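Local coordinates for molybdopterin biosynthesis moeA protein (Pyrococcus horikoshii, PDB 1WU2) that probably acts late in molybdenum cofactor biosynthesis, helping to insert molybdenum into molybdopterin, as in other MoeA proteins, at residues T159-Q164 / V177-K182; V153-G158 / A167-L172. All blocks are in the same frame, centred on the assembly; numbering follows the deposited sequence.

Interaction 1. Residues T159-Q164 / V177-K182; sequences TILRPQ and VPVKVK
Leu161 turns its CD1 methyl toward two valines of strand 176-180, which meet it from the same side, and that one methyl makes all the close approaches of this small, buried contact. It meets Val177 tip to tip, with 4.1 Å from Leu161 CD1 to Val177 CG1, and passes at a slant over Val179, with 4.2 Å from Leu161 CD1 to Val179 CG1. The two valines present their methyls differently. In Val177 CG1 lies between the backbone N and the carbonyl carbon (chi1 69°), whereas in Val179 it stands anti to the carbonyl carbon (chi1 -65°), and both rotations aim CG1 at the leucine.

No hydrogen bond links the segments; the contact is apolar, and all three residues are buried. Beyond the leucine the chain moves away from the strand, and Arg162, partly exposed, stands at the N-cap of helix 163-171. Arg162 NH1 forms a salt bridge with Asp165 OD1, and Gln164 NE2 lies 3.9 Å above the plane of the Arg162 guanidinium, over its centre, and hydrogen-bonds to Leu369 O of the second subunit.

Strand 27-31 pairs antiparallel with 176-180 and lays Val30 against Val179; Leu40, from a loop, touches Val177, and Leu169 of helix 163-171 touches it too.

Interaction 2. Residues V153-G158 / A167-L172; sequences VVLRKG and AMLKAL
Val154 and Leu172 reach for each other end to end, and their methyls make the closest approach of this contact, 3.6 Å from Val154 CG2 to Leu172 CD1. The same valine methyl also serves Met168, present here as selenomethionine. The two side chains slant across one another, with Val154 CG2 3.9 Å from Met168 CG, so the valine meets the first methylene beyond CB and not the selenium. Met168 sets out with CG anti to its backbone N (chi1 176°); chi2 (62°) then places the selenium farther off, with Met168 SE 4.8 Å from Val154 CG2, and the bend at chi3 positions only CE.

Leu155 meets the residue next to Met168, Leu169, on a neighbouring flank of the same turn. Its side chain stands at roughly a right angle to that of Leu169, and its CD1 rests on the branch of the other leucine, with Leu155 CD1 4.1 Å from Leu169 CG and equally 4.1 Å from Leu169 CD2. Met168 and Leu172 lie one helical turn apart, which is why a single methyl of Val154 can touch both. The contact is wholly apolar, with four of its five touching residues buried.

Strand 44-45 pairs antiparallel with 153-155, and its Ile44 packs on Val154, Leu169 and Leu172. Val148, from a loop, touches both Val154 and Met168, while Leu366 and Leu370 of the second subunit pack on Met168 and Leu155.

In the fold
Helix 163-171 ties the two contacts together: the residues leading into it carry one half of interaction 1, and its later turns one half of interaction 2. Their centres lie about 10 Å apart, and the apolar side chains run on from one to the other. Val177 CG2 sits 3.7 Å from Leu169 CD1, while Leu161 CD2 comes within 4.2 Å of Leu155 CD1. Lys180 and Lys157 lie side by side, Lys180 CE 3.8 Å from Lys157 NZ, and both form salt bridges with Glu23. Both contacts also touch the second subunit, so this small helix-and-strand region lies at the dimer interface.

Interaction 1. Residues T159-Q164 / V177-K182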
loop_
_atom_site.group_PDB
_atom_site.type_symbol
_atom_site.label_atom_id
_atom_site.label_comp_id
_atom_site.label_asym_id
_atom_site.label_seq_id
_atom_site.Cartn_x
_atom_site.Cartn_y
_atom_site.Cartn_z
ATOM N N THR A 159 -6.958 12.486 3.277
ATOM C CA THR A 159 -6.008 12.013 2.283
ATOM C C THR A 159 -4.813 11.364 2.971
ATOM O O THR A 159 -4.302 11.886 3.958
ATOM C CB THR A 159 -5.540 13.185 1.397
ATOM O OG1 THR A 159 -6.655 13.711 0.668
ATOM C CG2 THR A 159 -4.574 12.717 0.310
ATOM N N ILE A 160 -4.391 10.216 2.445
ATOM C CA ILE A 160 -3.210 9.512 2.926
ATOM C C ILE A 160 -2.090 9.931 1.994
ATOM O O ILE A 160 -2.088 9.567 0.821
ATOM C CB ILE A 160 -3.416 7.978 2.898
ATOM C CG1 ILE A 160 -4.650 7.580 3.713
ATOM C CG2 ILE A 160 -2.188 7.254 3.461
ATOM C CD1 ILE A 160 -5.181 6.204 3.370
ATOM N N LEU A 161 -1.146 10.703 2.524
ATOM C CA LEU A 161 -0.173 11.414 1.708
ATOM C C LEU A 161 0.816 10.477 1.015
ATOM O O LEU A 161 1.351 9.558 1.622
ATOM C CB LEU A 161 0.575 12.446 2.564
ATOM C CG LEU A 161 -0.302 13.540 3.188
ATOM C CD1 LEU A 161 0.434 14.255 4.317
ATOM C CD2 LEU A 161 -0.759 14.537 2.139
ATOM N N ARG A 162 1.022 10.709 -0.279
ATOM C CA ARG A 162 2.031 10.000 -1.054
ATOM C C ARG A 162 3.080 11.022 -1.490
ATOM O O ARG A 162 2.916 12.209 -1.235
ATOM C CB ARG A 162 1.406 9.308 -2.270
ATOM C CG ARG A 162 0.020 8.720 -2.042
ATOM C CD ARG A 162 -1.090 9.553 -2.656
ATOM N NE ARG A 162 -1.736 8.908 -3.791
ATOM C CZ ARG A 162 -2.514 9.539 -4.666
ATOM N NH1 ARG A 162 -2.752 10.841 -4.559
ATOM N NH2 ARG A 162 -3.061 8.862 -5.662
ATOM N N PRO A 163 4.168 10.575 -2.110
ATOM C CA PRO A 163 5.216 11.489 -2.585
ATOM C C PRO A 163 4.737 12.674 -3.436
ATOM O O PRO A 163 5.248 13.777 -3.239
ATOM C CB PRO A 163 6.113 10.568 -3.406
ATOM C CG PRO A 163 5.978 9.247 -2.721
ATOM C CD PRO A 163 4.530 9.167 -2.357
ATOM N N GLN A 164 3.779 12.453 -4.340
ATOM C CA GLN A 164 3.245 13.522 -5.189
ATOM C C GLN A 164 2.419 14.541 -4.394
ATOM O O GLN A 164 2.420 15.734 -4.720
ATOM C CB GLN A 164 2.438 12.961 -6.382
ATOM C CG GLN A 164 1.160 12.167 -6.035
ATOM C CD GLN A 164 1.327 10.661 -6.210
ATOM O OE1 GLN A 164 2.153 10.045 -5.537
ATOM N NE2 GLN A 164 0.540 10.066 -7.108
ATOM N N VAL A 177 3.064 20.088 7.599
ATOM C CA VAL A 177 1.653 19.886 7.267
ATOM C C VAL A 177 0.857 19.294 8.444
ATOM O O VAL A 177 1.313 18.350 9.090
ATOM C CB VAL A 177 1.509 18.987 6.005
ATOM C CG1 VAL A 177 1.924 17.535 6.278
ATOM C CG2 VAL A 177 0.094 19.048 5.451
ATOM N N PRO A 178 -0.322 19.848 8.730
ATOM C CA PRO A 178 -1.166 19.315 9.807
ATOM C C PRO A 178 -1.764 17.944 9.477
ATOM O O PRO A 178 -2.442 17.795 8.464
ATOM C CB PRO A 178 -2.269 20.371 9.951
ATOM C CG PRO A 178 -2.306 21.086 8.649
ATOM C CD PRO A 178 -0.929 21.028 8.086
ATOM N N VAL A 179 -1.495 16.964 10.335
ATOM C CA VAL A 179 -2.034 15.613 10.206
ATOM C C VAL A 179 -2.605 15.140 11.542
ATOM O O VAL A 179 -2.276 15.683 12.595
ATOM C CB VAL A 179 -0.954 14.610 9.724
ATOM C CG1 VAL A 179 -0.504 14.945 8.313
ATOM C CG2 VAL A 179 0.243 14.569 10.679
ATOM N N LYS A 180 -3.462 14.127 11.499
ATOM C CA LYS A 180 -4.025 13.554 12.716
ATOM C C LYS A 180 -2.933 12.864 13.534
ATOM O O LYS A 180 -2.010 12.260 12.980
ATOM C CB LYS A 180 -5.123 12.538 12.385
ATOM C CG LYS A 180 -6.334 13.118 11.673
ATOM C CD LYS A 180 -7.290 13.799 12.632
ATOM C CE LYS A 180 -8.668 13.960 12.016
ATOM N NZ LYS A 180 -9.606 14.664 12.930
ATOM N N VAL A 181 -3.046 12.977 14.855
ATOM C CA VAL A 181 -2.215 12.213 15.774
ATOM C C VAL A 181 -2.597 10.746 15.625
ATOM O O VAL A 181 -3.780 10.418 15.524
ATOM C CB VAL A 181 -2.418 12.673 17.241
ATOM C CG1 VAL A 181 -1.805 11.682 18.228
ATOM C CG2 VAL A 181 -1.824 14.062 17.445
ATOM N N LYS A 182 -1.588 9.880 15.584
ATOM C CA LYS A 182 -1.795 8.444 15.458
ATOM C C LYS A 182 -2.500 7.927 16.703
ATOM O O LYS A 182 -2.019 8.156 17.814
ATOM C CB LYS A 182 -0.461 7.717 15.313
ATOM C CG LYS A 182 0.336 8.101 14.087
ATOM C CD LYS A 182 1.476 7.123 13.860
ATOM C CE LYS A 182 2.317 7.507 12.660
ATOM N NZ LYS A 182 3.338 6.465 12.373
#

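Interaction 2. Residues V153-G158 / A167-L172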
loop_
_atom_site.group_PDB
_atom_site.type_symbol
_atom_site.label_atom_id
_atom_site.label_comp_id
_atom_site.label_asym_id
_atom_site.label_seq_id
_atom_site.Cartn_x
_atom_site.Cartn_y
_atom_site.Cartn_z
ATOM N N VAL A 153 -9.067 24.081 -3.064
ATOM C CA VAL A 153 -8.659 22.897 -2.313
ATOM C C VAL A 153 -7.832 22.008 -3.236
ATOM O O VAL A 153 -8.304 21.610 -4.298
ATOM C CB VAL A 153 -9.876 22.100 -1.769
ATOM C CG1 VAL A 153 -9.426 20.808 -1.081
ATOM C CG2 VAL A 153 -10.685 22.948 -0.806
ATOM N N VAL A 154 -6.593 21.727 -2.829
ATOM C CA VAL A 154 -5.673 20.872 -3.585
ATOM C C VAL A 154 -5.567 19.464 -2.992
ATOM O O VAL A 154 -5.293 18.507 -3.713
ATOM C CB VAL A 154 -4.256 21.506 -3.691
ATOM C CG1 VAL A 154 -4.351 22.934 -4.207
ATOM C CG2 VAL A 154 -3.519 21.478 -2.349
ATOM N N LEU A 155 -5.766 19.349 -1.681
ATOM C CA LEU A 155 -5.779 18.057 -0.997
ATOM C C LEU A 155 -6.896 18.027 0.040
ATOM O O LEU A 155 -6.973 18.905 0.898
ATOM C CB LEU A 155 -4.442 17.802 -0.303
ATOM C CG LEU A 155 -3.251 17.471 -1.206
ATOM C CD1 LEU A 155 -1.950 17.604 -0.429
ATOM C CD2 LEU A 155 -3.384 16.079 -1.789
ATOM N N ARG A 156 -7.751 17.010 -0.038
ATOM C CA ARG A 156 -8.890 16.887 0.865
ATOM C C ARG A 156 -8.471 16.327 2.212
ATOM O O ARG A 156 -7.426 15.685 2.336
ATOM C CB ARG A 156 -9.968 15.972 0.271
ATOM C CG ARG A 156 -10.510 16.407 -1.081
ATOM C CD ARG A 156 -11.490 17.563 -1.020
ATOM N NE ARG A 156 -11.824 18.051 -2.360
ATOM C CZ ARG A 156 -12.384 19.230 -2.626
ATOM N NH1 ARG A 156 -12.703 20.074 -1.647
ATOM N NH2 ARG A 156 -12.637 19.570 -3.887
ATOM N N LYS A 157 -9.315 16.569 3.211
ATOM C CA LYS A 157 -9.172 15.988 4.538
ATOM C C LYS A 157 -9.331 14.471 4.445
ATOM O O LYS A 157 -10.218 13.978 3.754
ATOM C CB LYS A 157 -10.240 16.574 5.474
ATOM C CG LYS A 157 -10.273 15.990 6.884
ATOM C CD LYS A 157 -11.570 16.365 7.609
ATOM C CE LYS A 157 -11.565 15.910 9.065
ATOM N NZ LYS A 157 -11.188 14.472 9.220
ATOM N N GLY A 158 -8.461 13.743 5.137
ATOM C CA GLY A 158 -8.495 12.290 5.142
ATOM C C GLY A 158 -7.551 11.661 4.133
ATOM O O GLY A 158 -7.352 10.448 4.137
ATOM N N ALA A 167 4.869 16.791 -2.553
ATOM C CA ALA A 167 5.464 17.718 -3.505
ATOM C C ALA A 167 4.553 18.920 -3.735
ATOM O O ALA A 167 5.032 20.044 -3.878
ATOM C CB ALA A 167 5.733 17.006 -4.819
HETATM N N MSE A 168 3.245 18.672 -3.778
HETATM C CA MSE A 168 2.249 19.733 -3.921
HETATM C C MSE A 168 2.262 20.618 -2.689
HETATM O O MSE A 168 2.013 21.816 -2.788
HETATM C CB MSE A 168 0.846 19.149 -4.117
HETATM C CG MSE A 168 -0.278 20.187 -4.178
HETATM SE SE MSE A 168 -0.088 21.422 -5.671
HETATM C CE MSE A 168 -1.022 20.351 -7.040
ATOM N N LEU A 169 2.547 20.016 -1.536
ATOM C CA LEU A 169 2.646 20.746 -0.280
ATOM C C LEU A 169 3.835 21.701 -0.315
ATOM O O LEU A 169 3.733 22.831 0.150
ATOM C CB LEU A 169 2.767 19.778 0.902
ATOM C CG LEU A 169 1.483 19.045 1.305
ATOM C CD1 LEU A 169 1.774 17.965 2.338
ATOM C CD2 LEU A 169 0.449 20.015 1.846
ATOM N N LYS A 170 4.952 21.253 -0.887
ATOM C CA LYS A 170 6.121 22.112 -1.045
ATOM C C LYS A 170 5.867 23.215 -2.072
ATOM O O LYS A 170 6.406 24.313 -1.946
ATOM C CB LYS A 170 7.357 21.310 -1.453
ATOM C CG LYS A 170 8.658 22.064 -1.175
ATOM C CD LYS A 170 9.874 21.292 -1.636
ATOM C CE LYS A 170 11.128 22.149 -1.549
ATOM N NZ LYS A 170 12.369 21.321 -1.576
ATOM N N ALA A 171 5.046 22.919 -3.078
ATOM C CA ALA A 171 4.670 23.902 -4.090
ATOM C C ALA A 171 3.840 25.031 -3.484
ATOM O O ALA A 171 3.889 26.164 -3.967
ATOM C CB ALA A 171 3.903 23.231 -5.237
ATOM N N LEU A 172 3.094 24.716 -2.425
ATOM C CA LEU A 172 2.269 25.692 -1.713
ATOM C C LEU A 172 3.023 26.403 -0.574
ATOM O O LEU A 172 2.466 27.278 0.084
ATOM C CB LEU A 172 1.024 25.013 -1.130
ATOM C CG LEU A 172 0.066 24.203 -2.021
ATOM C CD1 LEU A 172 -1.339 24.224 -1.423
ATOM C CD2 LEU A 172 0.040 24.674 -3.472
#